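Local coordinates for putative cytoplasmic protein (Salmonella typhimurium, PDB 2GK3) that is of unknown function but assembles into a hexamer and belongs to a family of putative glutamine amidotransferases, at residues E[38-43]-E[56-61]; E[74-79]-E[112-117]; E[94-97]-E[103-106]. All coordinates share one frame; numbering follows the deposited sequence.

Interaction 1: E[38-43]-E[56-61]; sequences YEEGAT and IDYMPA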
loop_
_atom_site.group_PDB
_atom_site.type_symbol
_atom_site.label_atom_id
_atom_site.label_comp_id
_atom_site.label_asym_id
_atom_site.label_seq_id
_atom_site.Cartn_x
_atom_site.Cartn_y
_atom_site.Cartn_z
ATOM N N TYR E 38 -7.322 -12.882 4.633
ATOM C CA TYR E 38 -6.532 -14.087 4.893
ATOM C C TYR E 38 -7.050 -15.309 4.088
ATOM O O TYR E 38 -8.258 -15.477 3.911
ATOM C CB TYR E 38 -6.513 -14.385 6.388
ATOM C CG TYR E 38 -5.667 -15.573 6.764
ATOM C CD1 TYR E 38 -4.271 -15.525 6.648
ATOM C CD2 TYR E 38 -6.247 -16.738 7.249
ATOM C CE1 TYR E 38 -3.473 -16.615 6.995
ATOM C CE2 TYR E 38 -5.459 -17.847 7.600
ATOM C CZ TYR E 38 -4.076 -17.778 7.463
ATOM O OH TYR E 38 -3.285 -18.851 7.803
ATOM N N GLU E 39 -6.132 -16.137 3.584
ATOM C CA GLU E 39 -6.482 -17.418 2.955
ATOM C C GLU E 39 -5.382 -18.407 3.235
ATOM O O GLU E 39 -4.231 -18.030 3.478
ATOM C CB GLU E 39 -6.665 -17.336 1.424
ATOM C CG GLU E 39 -7.344 -16.082 0.862
ATOM C CD GLU E 39 -7.586 -16.179 -0.639
ATOM O OE1 GLU E 39 -8.545 -16.885 -1.022
ATOM O OE2 GLU E 39 -6.832 -15.560 -1.441
ATOM N N GLU E 40 -5.747 -19.683 3.215
ATOM C CA GLU E 40 -4.785 -20.765 3.237
ATOM C C GLU E 40 -4.919 -21.531 1.934
ATOM O O GLU E 40 -6.029 -21.764 1.467
ATOM C CB GLU E 40 -5.014 -21.643 4.447
ATOM C CG GLU E 40 -4.651 -20.900 5.702
ATOM C CD GLU E 40 -4.826 -21.701 6.962
ATOM O OE1 GLU E 40 -4.322 -21.238 8.000
ATOM O OE2 GLU E 40 -5.449 -22.783 6.920
ATOM N N GLY E 41 -3.781 -21.903 1.348
ATOM C CA GLY E 41 -3.733 -22.343 -0.034
ATOM C C GLY E 41 -3.740 -23.830 -0.297
ATOM O O GLY E 41 -4.014 -24.243 -1.428
ATOM N N ALA E 42 -3.439 -24.623 0.735
ATOM C CA ALA E 42 -3.298 -26.082 0.600
ATOM C C ALA E 42 -4.290 -26.922 1.434
ATOM O O ALA E 42 -4.006 -28.070 1.782
ATOM C CB ALA E 42 -1.850 -26.515 0.869
ATOM N N THR E 43 -5.456 -26.364 1.728
ATOM C CA THR E 43 -6.491 -27.074 2.495
ATOM C C THR E 43 -6.794 -28.462 1.903
ATOM O O THR E 43 -6.828 -29.463 2.629
ATOM C CB THR E 43 -7.758 -26.176 2.644
ATOM O OG1 THR E 43 -7.370 -24.932 3.261
ATOM C CG2 THR E 43 -8.840 -26.831 3.521
ATOM N N ILE E 56 -0.071 -34.673 10.387
ATOM C CA ILE E 56 0.433 -33.344 9.954
ATOM C C ILE E 56 0.385 -32.257 11.042
ATOM O O ILE E 56 -0.634 -32.101 11.710
ATOM C CB ILE E 56 -0.360 -32.800 8.739
ATOM C CG1 ILE E 56 -0.189 -33.677 7.497
ATOM C CG2 ILE E 56 0.041 -31.352 8.437
ATOM C CD1 ILE E 56 0.942 -33.238 6.564
ATOM N N ASP E 57 1.483 -31.517 11.218
ATOM C CA ASP E 57 1.437 -30.206 11.853
ATOM C C ASP E 57 1.493 -29.124 10.777
ATOM O O ASP E 57 2.404 -29.103 9.947
ATOM C CB ASP E 57 2.603 -30.013 12.816
ATOM C CG ASP E 57 2.434 -30.802 14.102
ATOM O OD1 ASP E 57 1.410 -31.508 14.268
ATOM O OD2 ASP E 57 3.350 -30.732 14.943
ATOM N N TYR E 58 0.512 -28.238 10.790
ATOM C CA TYR E 58 0.474 -27.147 9.847
ATOM C C TYR E 58 1.027 -25.863 10.459
ATOM O O TYR E 58 0.576 -25.405 11.515
ATOM C CB TYR E 58 -0.939 -26.913 9.327
ATOM C CG TYR E 58 -0.995 -25.834 8.282
ATOM C CD1 TYR E 58 -0.065 -25.800 7.239
ATOM C CD2 TYR E 58 -1.975 -24.858 8.316
ATOM C CE1 TYR E 58 -0.100 -24.808 6.277
ATOM C CE2 TYR E 58 -2.027 -23.870 7.341
ATOM C CZ TYR E 58 -1.076 -23.852 6.326
ATOM O OH TYR E 58 -1.110 -22.866 5.364
HETATM N N MSE E 59 2.012 -25.288 9.779
HETATM C CA MSE E 59 2.621 -24.057 10.229
HETATM C C MSE E 59 2.532 -23.012 9.122
HETATM O O MSE E 59 3.388 -22.968 8.230
HETATM C CB MSE E 59 4.062 -24.304 10.654
HETATM C CG MSE E 59 4.728 -23.088 11.276
HETATM SE SE MSE E 59 6.589 -23.389 11.751
HETATM C CE MSE E 59 6.333 -24.584 13.273
ATOM N N PRO E 60 1.482 -22.165 9.168
ATOM C CA PRO E 60 1.377 -21.076 8.198
ATOM C C PRO E 60 2.595 -20.155 8.294
ATOM O O PRO E 60 3.254 -20.112 9.333
ATOM C CB PRO E 60 0.119 -20.327 8.625
ATOM C CG PRO E 60 -0.628 -21.253 9.547
ATOM C CD PRO E 60 0.360 -22.188 10.132
ATOM N N ALA E 61 2.883 -19.426 7.219
ATOM C CA ALA E 61 3.976 -18.446 7.196
ATOM C C ALA E 61 4.066 -17.532 8.432
ATOM O O ALA E 61 5.155 -17.366 8.992
ATOM C CB ALA E 61 3.912 -17.617 5.928
HETATM O O HOH W 1 -3.040 -24.088 3.724
#

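Interaction 2: E[74-79]-E[112-117]; sequences ELNRYD and KEYVKN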
loop_
_atom_site.group_PDB
_atom_site.type_symbol
_atom_site.label_atom_id
_atom_site.label_comp_id
_atom_site.label_asym_id
_atom_site.label_seq_id
_atom_site.Cartn_x
_atom_site.Cartn_y
_atom_site.Cartn_z
ATOM N N GLU E 74 13.395 -30.503 18.613
ATOM C CA GLU E 74 11.998 -30.238 18.337
ATOM C C GLU E 74 11.661 -30.517 16.865
ATOM O O GLU E 74 10.556 -30.985 16.549
ATOM C CB GLU E 74 11.692 -28.784 18.724
ATOM C CG GLU E 74 10.213 -28.425 18.833
ATOM C CD GLU E 74 9.981 -27.042 19.479
ATOM O OE1 GLU E 74 10.878 -26.543 20.230
ATOM O OE2 GLU E 74 8.893 -26.456 19.220
ATOM N N LEU E 75 12.614 -30.225 15.975
ATOM C CA LEU E 75 12.489 -30.574 14.557
ATOM C C LEU E 75 12.664 -32.074 14.338
ATOM O O LEU E 75 12.041 -32.652 13.449
ATOM C CB LEU E 75 13.491 -29.796 13.696
ATOM C CG LEU E 75 13.270 -28.294 13.562
ATOM C CD1 LEU E 75 14.339 -27.709 12.663
ATOM C CD2 LEU E 75 11.884 -27.982 13.017
ATOM N N ASN E 76 13.500 -32.692 15.171
ATOM C CA ASN E 76 13.858 -34.102 15.023
ATOM C C ASN E 76 12.699 -35.073 15.175
ATOM O O ASN E 76 12.810 -36.235 14.784
ATOM C CB ASN E 76 15.009 -34.478 15.971
ATOM C CG ASN E 76 16.373 -33.999 15.465
ATOM O OD1 ASN E 76 16.512 -33.615 14.305
ATOM N ND2 ASN E 76 17.380 -34.010 16.341
ATOM N N ARG E 77 11.589 -34.597 15.737
ATOM C CA ARG E 77 10.369 -35.395 15.873
ATOM C C ARG E 77 9.712 -35.706 14.523
ATOM O O ARG E 77 9.037 -36.729 14.364
ATOM C CB ARG E 77 9.374 -34.720 16.836
ATOM C CG ARG E 77 8.540 -33.600 16.232
ATOM C CD ARG E 77 7.343 -33.194 17.117
ATOM N NE ARG E 77 7.766 -32.598 18.391
ATOM C CZ ARG E 77 7.949 -31.291 18.600
ATOM N NH1 ARG E 77 7.738 -30.405 17.622
ATOM N NH2 ARG E 77 8.340 -30.869 19.804
ATOM N N TYR E 78 9.916 -34.820 13.551
ATOM C CA TYR E 78 9.313 -34.967 12.230
ATOM C C TYR E 78 10.106 -35.899 11.326
ATOM O O TYR E 78 11.339 -35.899 11.348
ATOM C CB TYR E 78 9.143 -33.598 11.587
ATOM C CG TYR E 78 8.238 -32.698 12.387
ATOM C CD1 TYR E 78 6.848 -32.863 12.343
ATOM C CD2 TYR E 78 8.761 -31.677 13.202
ATOM C CE1 TYR E 78 6.009 -32.038 13.078
ATOM C CE2 TYR E 78 7.915 -30.842 13.953
ATOM C CZ TYR E 78 6.551 -31.039 13.883
ATOM O OH TYR E 78 5.695 -30.230 14.594
ATOM N N ASP E 79 9.383 -36.703 10.544
ATOM C CA ASP E 79 10.001 -37.558 9.539
ATOM C C ASP E 79 10.334 -36.802 8.234
ATOM O O ASP E 79 11.363 -37.082 7.605
ATOM C CB ASP E 79 9.107 -38.760 9.241
ATOM C CG ASP E 79 8.834 -39.610 10.477
ATOM O OD1 ASP E 79 9.797 -39.959 11.176
ATOM O OD2 ASP E 79 7.648 -39.930 10.736
ATOM N N LYS E 112 18.681 -27.506 7.761
ATOM C CA LYS E 112 19.842 -28.184 7.187
ATOM C C LYS E 112 20.359 -29.325 8.091
ATOM O O LYS E 112 20.526 -30.458 7.628
ATOM C CB LYS E 112 20.968 -27.172 6.899
ATOM C CG LYS E 112 22.255 -27.798 6.359
ATOM C CD LYS E 112 23.130 -26.783 5.652
ATOM C CE LYS E 112 24.046 -26.124 6.627
ATOM N NZ LYS E 112 24.886 -25.091 6.004
ATOM N N GLU E 113 20.612 -29.018 9.364
ATOM C CA GLU E 113 21.045 -30.029 10.344
ATOM C C GLU E 113 20.042 -31.178 10.538
ATOM O O GLU E 113 20.427 -32.345 10.667
ATOM C CB GLU E 113 21.382 -29.367 11.684
ATOM C CG GLU E 113 22.536 -28.352 11.568
ATOM C CD GLU E 113 23.843 -28.954 10.970
ATOM O OE1 GLU E 113 24.330 -28.448 9.920
ATOM O OE2 GLU E 113 24.376 -29.932 11.549
ATOM N N TYR E 114 18.759 -30.840 10.531
ATOM C CA TYR E 114 17.703 -31.819 10.593
ATOM C C TYR E 114 17.816 -32.785 9.396
ATOM O O TYR E 114 17.700 -34.009 9.565
ATOM C CB TYR E 114 16.350 -31.096 10.661
ATOM C CG TYR E 114 15.175 -31.891 10.141
ATOM C CD1 TYR E 114 14.378 -32.649 11.005
ATOM C CD2 TYR E 114 14.857 -31.886 8.775
ATOM C CE1 TYR E 114 13.288 -33.389 10.512
ATOM C CE2 TYR E 114 13.782 -32.623 8.272
ATOM C CZ TYR E 114 13.003 -33.363 9.141
ATOM O OH TYR E 114 11.951 -34.087 8.637
ATOM N N VAL E 115 18.072 -32.249 8.194
ATOM C CA VAL E 115 18.307 -33.118 7.027
ATOM C C VAL E 115 19.616 -33.930 7.163
ATOM O O VAL E 115 19.606 -35.143 6.949
ATOM C CB VAL E 115 18.195 -32.385 5.636
ATOM C CG1 VAL E 115 18.265 -33.400 4.481
ATOM C CG2 VAL E 115 16.888 -31.602 5.513
ATOM N N LYS E 116 20.720 -33.281 7.539
ATOM C CA LYS E 116 22.013 -33.978 7.715
ATOM C C LYS E 116 21.859 -35.218 8.572
ATOM O O LYS E 116 22.499 -36.251 8.323
ATOM C CB LYS E 116 23.067 -33.081 8.380
ATOM C CG LYS E 116 23.679 -32.034 7.461
ATOM C CD LYS E 116 24.764 -31.190 8.179
ATOM C CE LYS E 116 25.383 -30.154 7.199
ATOM N NZ LYS E 116 26.317 -29.184 7.865
ATOM N N ASN E 117 21.012 -35.089 9.596
ATOM C CA ASN E 117 20.832 -36.119 10.591
ATOM C C ASN E 117 19.672 -37.066 10.309
ATOM O O ASN E 117 19.266 -37.805 11.201
ATOM C CB ASN E 117 20.709 -35.500 11.983
ATOM C CG ASN E 117 22.009 -34.833 12.440
ATOM O OD1 ASN E 117 22.019 -33.654 12.784
ATOM N ND2 ASN E 117 23.109 -35.584 12.429
HETATM O O HOH W 2 17.047 -35.002 11.977
#

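Interaction 3: E[94-97]-E[103-106]; sequences QNET and IKPN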
loop_
_atom_site.group_PDB
_atom_site.type_symbol
_atom_site.label_atom_id
_atom_site.label_comp_id
_atom_site.label_asym_id
_atom_site.label_seq_id
_atom_site.Cartn_x
_atom_site.Cartn_y
_atom_site.Cartn_z
ATOM N N GLN E 94 12.825 -13.646 11.040
ATOM C CA GLN E 94 11.775 -13.723 12.047
ATOM C C GLN E 94 11.689 -12.394 12.828
ATOM O O GLN E 94 12.644 -11.607 12.874
ATOM C CB GLN E 94 12.022 -14.898 12.990
ATOM C CG GLN E 94 11.995 -16.267 12.315
ATOM C CD GLN E 94 12.619 -17.384 13.180
ATOM O OE1 GLN E 94 12.420 -17.428 14.399
ATOM N NE2 GLN E 94 13.358 -18.286 12.549
ATOM N N ASN E 95 10.520 -12.142 13.394
ATOM C CA ASN E 95 10.196 -10.901 14.087
ATOM C C ASN E 95 11.199 -10.447 15.166
ATOM O O ASN E 95 11.516 -9.260 15.254
ATOM C CB ASN E 95 8.771 -11.014 14.650
ATOM C CG ASN E 95 7.727 -10.905 13.579
ATOM O OD1 ASN E 95 8.053 -10.797 12.390
ATOM N ND2 ASN E 95 6.463 -10.905 13.978
ATOM N N GLU E 96 11.711 -11.392 15.954
ATOM C CA GLU E 96 12.719 -11.091 16.979
ATOM C C GLU E 96 14.052 -10.629 16.366
ATOM O O GLU E 96 14.771 -9.819 16.948
ATOM C CB GLU E 96 12.943 -12.294 17.905
ATOM C CG GLU E 96 11.876 -12.479 18.973
ATOM C CD GLU E 96 12.019 -13.816 19.713
ATOM O OE1 GLU E 96 13.036 -14.018 20.423
ATOM O OE2 GLU E 96 11.111 -14.677 19.576
ATOM N N THR E 97 14.363 -11.141 15.183
ATOM C CA THR E 97 15.549 -10.727 14.460
ATOM C C THR E 97 15.365 -9.341 13.862
ATOM O O THR E 97 16.191 -8.453 14.061
ATOM C CB THR E 97 15.863 -11.743 13.326
ATOM O OG1 THR E 97 16.204 -13.004 13.904
ATOM C CG2 THR E 97 16.985 -11.253 12.418
ATOM N N ILE E 103 19.613 -11.884 18.917
ATOM C CA ILE E 103 20.305 -12.945 18.200
ATOM C C ILE E 103 19.437 -14.176 18.386
ATOM O O ILE E 103 18.795 -14.341 19.412
ATOM C CB ILE E 103 21.701 -13.203 18.769
ATOM C CG1 ILE E 103 22.616 -12.015 18.493
ATOM C CG2 ILE E 103 22.305 -14.447 18.156
ATOM C CD1 ILE E 103 22.334 -10.794 19.368
ATOM N N LYS E 104 19.429 -15.048 17.400
ATOM C CA LYS E 104 18.386 -16.035 17.288
ATOM C C LYS E 104 18.980 -17.160 16.435
ATOM O O LYS E 104 19.781 -16.890 15.544
ATOM C CB LYS E 104 17.202 -15.334 16.587
ATOM C CG LYS E 104 15.931 -16.111 16.380
ATOM C CD LYS E 104 14.929 -15.922 17.528
ATOM C CE LYS E 104 13.618 -16.580 17.129
ATOM N NZ LYS E 104 12.758 -17.037 18.261
ATOM N N PRO E 105 18.610 -18.425 16.704
ATOM C CA PRO E 105 19.182 -19.472 15.853
ATOM C C PRO E 105 18.646 -19.390 14.420
ATOM O O PRO E 105 17.505 -18.986 14.207
ATOM C CB PRO E 105 18.740 -20.779 16.535
ATOM C CG PRO E 105 18.199 -20.367 17.870
ATOM C CD PRO E 105 17.674 -18.980 17.692
ATOM N N ASN E 106 19.486 -19.758 13.454
ATOM C CA ASN E 106 19.170 -19.653 12.030
ATOM C C ASN E 106 18.271 -20.804 11.575
ATOM O O ASN E 106 18.682 -21.966 11.583
ATOM C CB ASN E 106 20.478 -19.606 11.240
ATOM C CG ASN E 106 20.276 -19.311 9.764
ATOM O OD1 ASN E 106 19.399 -19.882 9.114
ATOM N ND2 ASN E 106 21.110 -18.439 9.224
HETATM O O HOH W 3 15.182 -20.245 14.121
#

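Interaction 1: E[38-43]-E[56-61]
Tyr58 sends its ring toward Glu40 by placing CG opposite the backbone N (chi1 -177°), while Glu40 sets CG opposite its own carbonyl carbon (chi1 -69°) and then runs extended to the carboxylate. The two side chains meet at an angle, with the carboxylate at the edge of the ring rather than over a face. Glu40 CD lies in the ring plane, Glu40 OE1 is 3.6 Å from Tyr58 CE2, and the carboxylate plane stands nearly upright to the ring, at 83°. Nearer the backbone, Glu40 CG passes 4.1 Å from Tyr58 OH. Pro60 complements this edge contact: its N sits above the centre of one face of the Tyr58 ring, and its CG comes within 4.0 Å of Glu40 OE1. The same proline offers CB to Tyr38 OH at 3.8 Å, the two side chains crossing at about a right angle.

Tyr38 OH also donates a 2.6 Å hydrogen bond to Glu40 OE1, which accepts through its anti lone pair, away from the other carboxylate oxygen. The Tyr58 hydroxyl is held differently. It bonds to the Gly17 carbonyl and receives a hydrogen bond from a water at 2.8 Å, which in turn accepts one from Ala42 N at 3.1 Å.

Gly17 belongs to strand 12-28, which pairs antiparallel with strand 31-40 and parallel with strand 55-59; the contact thus reaches over this intervening strand. Tyr38 also packs against His62 and Ile66 of a second subunit, placing this end of the contact at an interface of the hexamer.

The chemistry implies a carboxylate whose rotation is restrained by the Tyr38 phenol and whose negative charge is probably favoured by the polarised C-H edge of Tyr58.

Interaction 2: E[74-79]-E[112-117]
Tyr114 meets the turn at 75-78 chiefly through one ring edge, and the touching is largely with backbone carbonyl oxygens. Tyr78 O lies in the ring plane, 3.3 Å from Tyr114 CE1, whereas Leu75 O approaches the same carbon obliquely at an equal distance. The torsion that sets CG opposite the backbone N (chi1 155°) carries the ring away from helix 107-116 and across to these oxygens. Both have stronger partners: Leu75 O accepts Tyr78 N, closing the type I beta turn, and Tyr78 O accepts Arg255 NH2. The ring C-H groups thus rest against carbonyls already engaged.

Apolar packing adds to this. Leu75 CB touches Tyr114 CD1 at 4.0 Å, and Tyr78 CB lies 4.3 Å from Tyr114 CE1, although the Tyr78 ring itself turns away toward Asp57. The Asn76 amide lies alongside Tyr114, the two chains pointing opposite ways; its plane is tilted 24° from the ring, and Asn76 OD1 stops 4.0 Å from Tyr114 CD1. Leu75 and Tyr114 both pack on Ile81 of strand 80-84, so the turn and the helix share one strand as their floor. Strands 80-84 and 120-124 run parallel, with helix 107-116 in the chain between them, an arrangement consistent with the alternating alpha/beta core of the class I glutamine amidotransferase clan.

Hydrogen bonds around the contact run through water and through Gly120. The Tyr114 hydroxyl reaches past Asp79 to the Gly120 carbonyl at the start of strand 120-124. A water donates to Asn76 OD1 at 2.8 Å and to Tyr114 O at 2.7 Å, bridging the turn to the helix backbone.

Within the helix, Lys116 NZ donates to the syn lone pair of Glu113 OE1 at 3.0 Å, as part of a salt bridge.

Interaction 3: E[94-97]-E[103-106]
Lys104 NZ bridges back to Glu96, donating a hydrogen bond to Glu96 OE2 at 3.2 Å as part of a salt bridge. The donor comes from well above the carboxylate plane, 59° out of it. A second carboxylate, that of Glu70, forms a further salt bridge with the same nitrogen, so two negative groups share the ammonium charge and probably stabilise it in this buried setting. Lys104 reaches them by sending CG opposite its backbone N and then bending at chi2 (92°), which lays the chain across both Gln94 and Glu96 at about a right angle. On the way, its CB passes Thr97 OG1 at 3.7 Å, and CE comes within 3.1 Å of Gln94 OE1. Gln94 OE1 lies 3.9 Å from Lys104 NZ, and so meets the polarised methylene next to the charge more closely than the charge itself.

The other end of the Gln94 amide is held twice: NE2 bonds to the Phe91 carbonyl and to a water at 3.1 Å. This water donates to Pro105 O at 2.6 Å, completing an indirect link between the segments. The contact thereby draws together the beginning of helix 95-98, where Gln94 occupies the N-cap position, and the loop running into helix 107-116, where Asn106 occupies the next N-cap. Asn106 OD1 caps the latter helix by accepting from Leu108 N and Glu109 N.

Several remaining polar groups find partners in other chains of the hexamer. Asn106 ND2 donates to Glu163 OE2 of a fourth subunit, to which the Lys104 backbone is also hydrogen-bonded. Asn95 ND2 makes a weak hydrogen bond to Tyr38 O of a second subunit.

How the interactions relate
All three contacts lie in the putative glutamine amidotransferase region: interaction 1 closes before interaction 2 opens, and interaction 3 falls between the two segments of interaction 2. Interactions 1 and 2, with centres 21 Å apart, touch directly through a probable hydrogen bond between Asp57 OD2 and Tyr78 OH, whose modelled 2.4 Å is doubtfully short. Interaction 3 stands apart, its centre about 22 Å from that of interaction 1 and 19 Å from that of interaction 2, but its loop leads into helix 107-116, which carries residues 112-116. Between subunits, the 94-97 segment also reaches the 38-43 segment of a second subunit, whereas no other chain of the hexamer touches interaction 2.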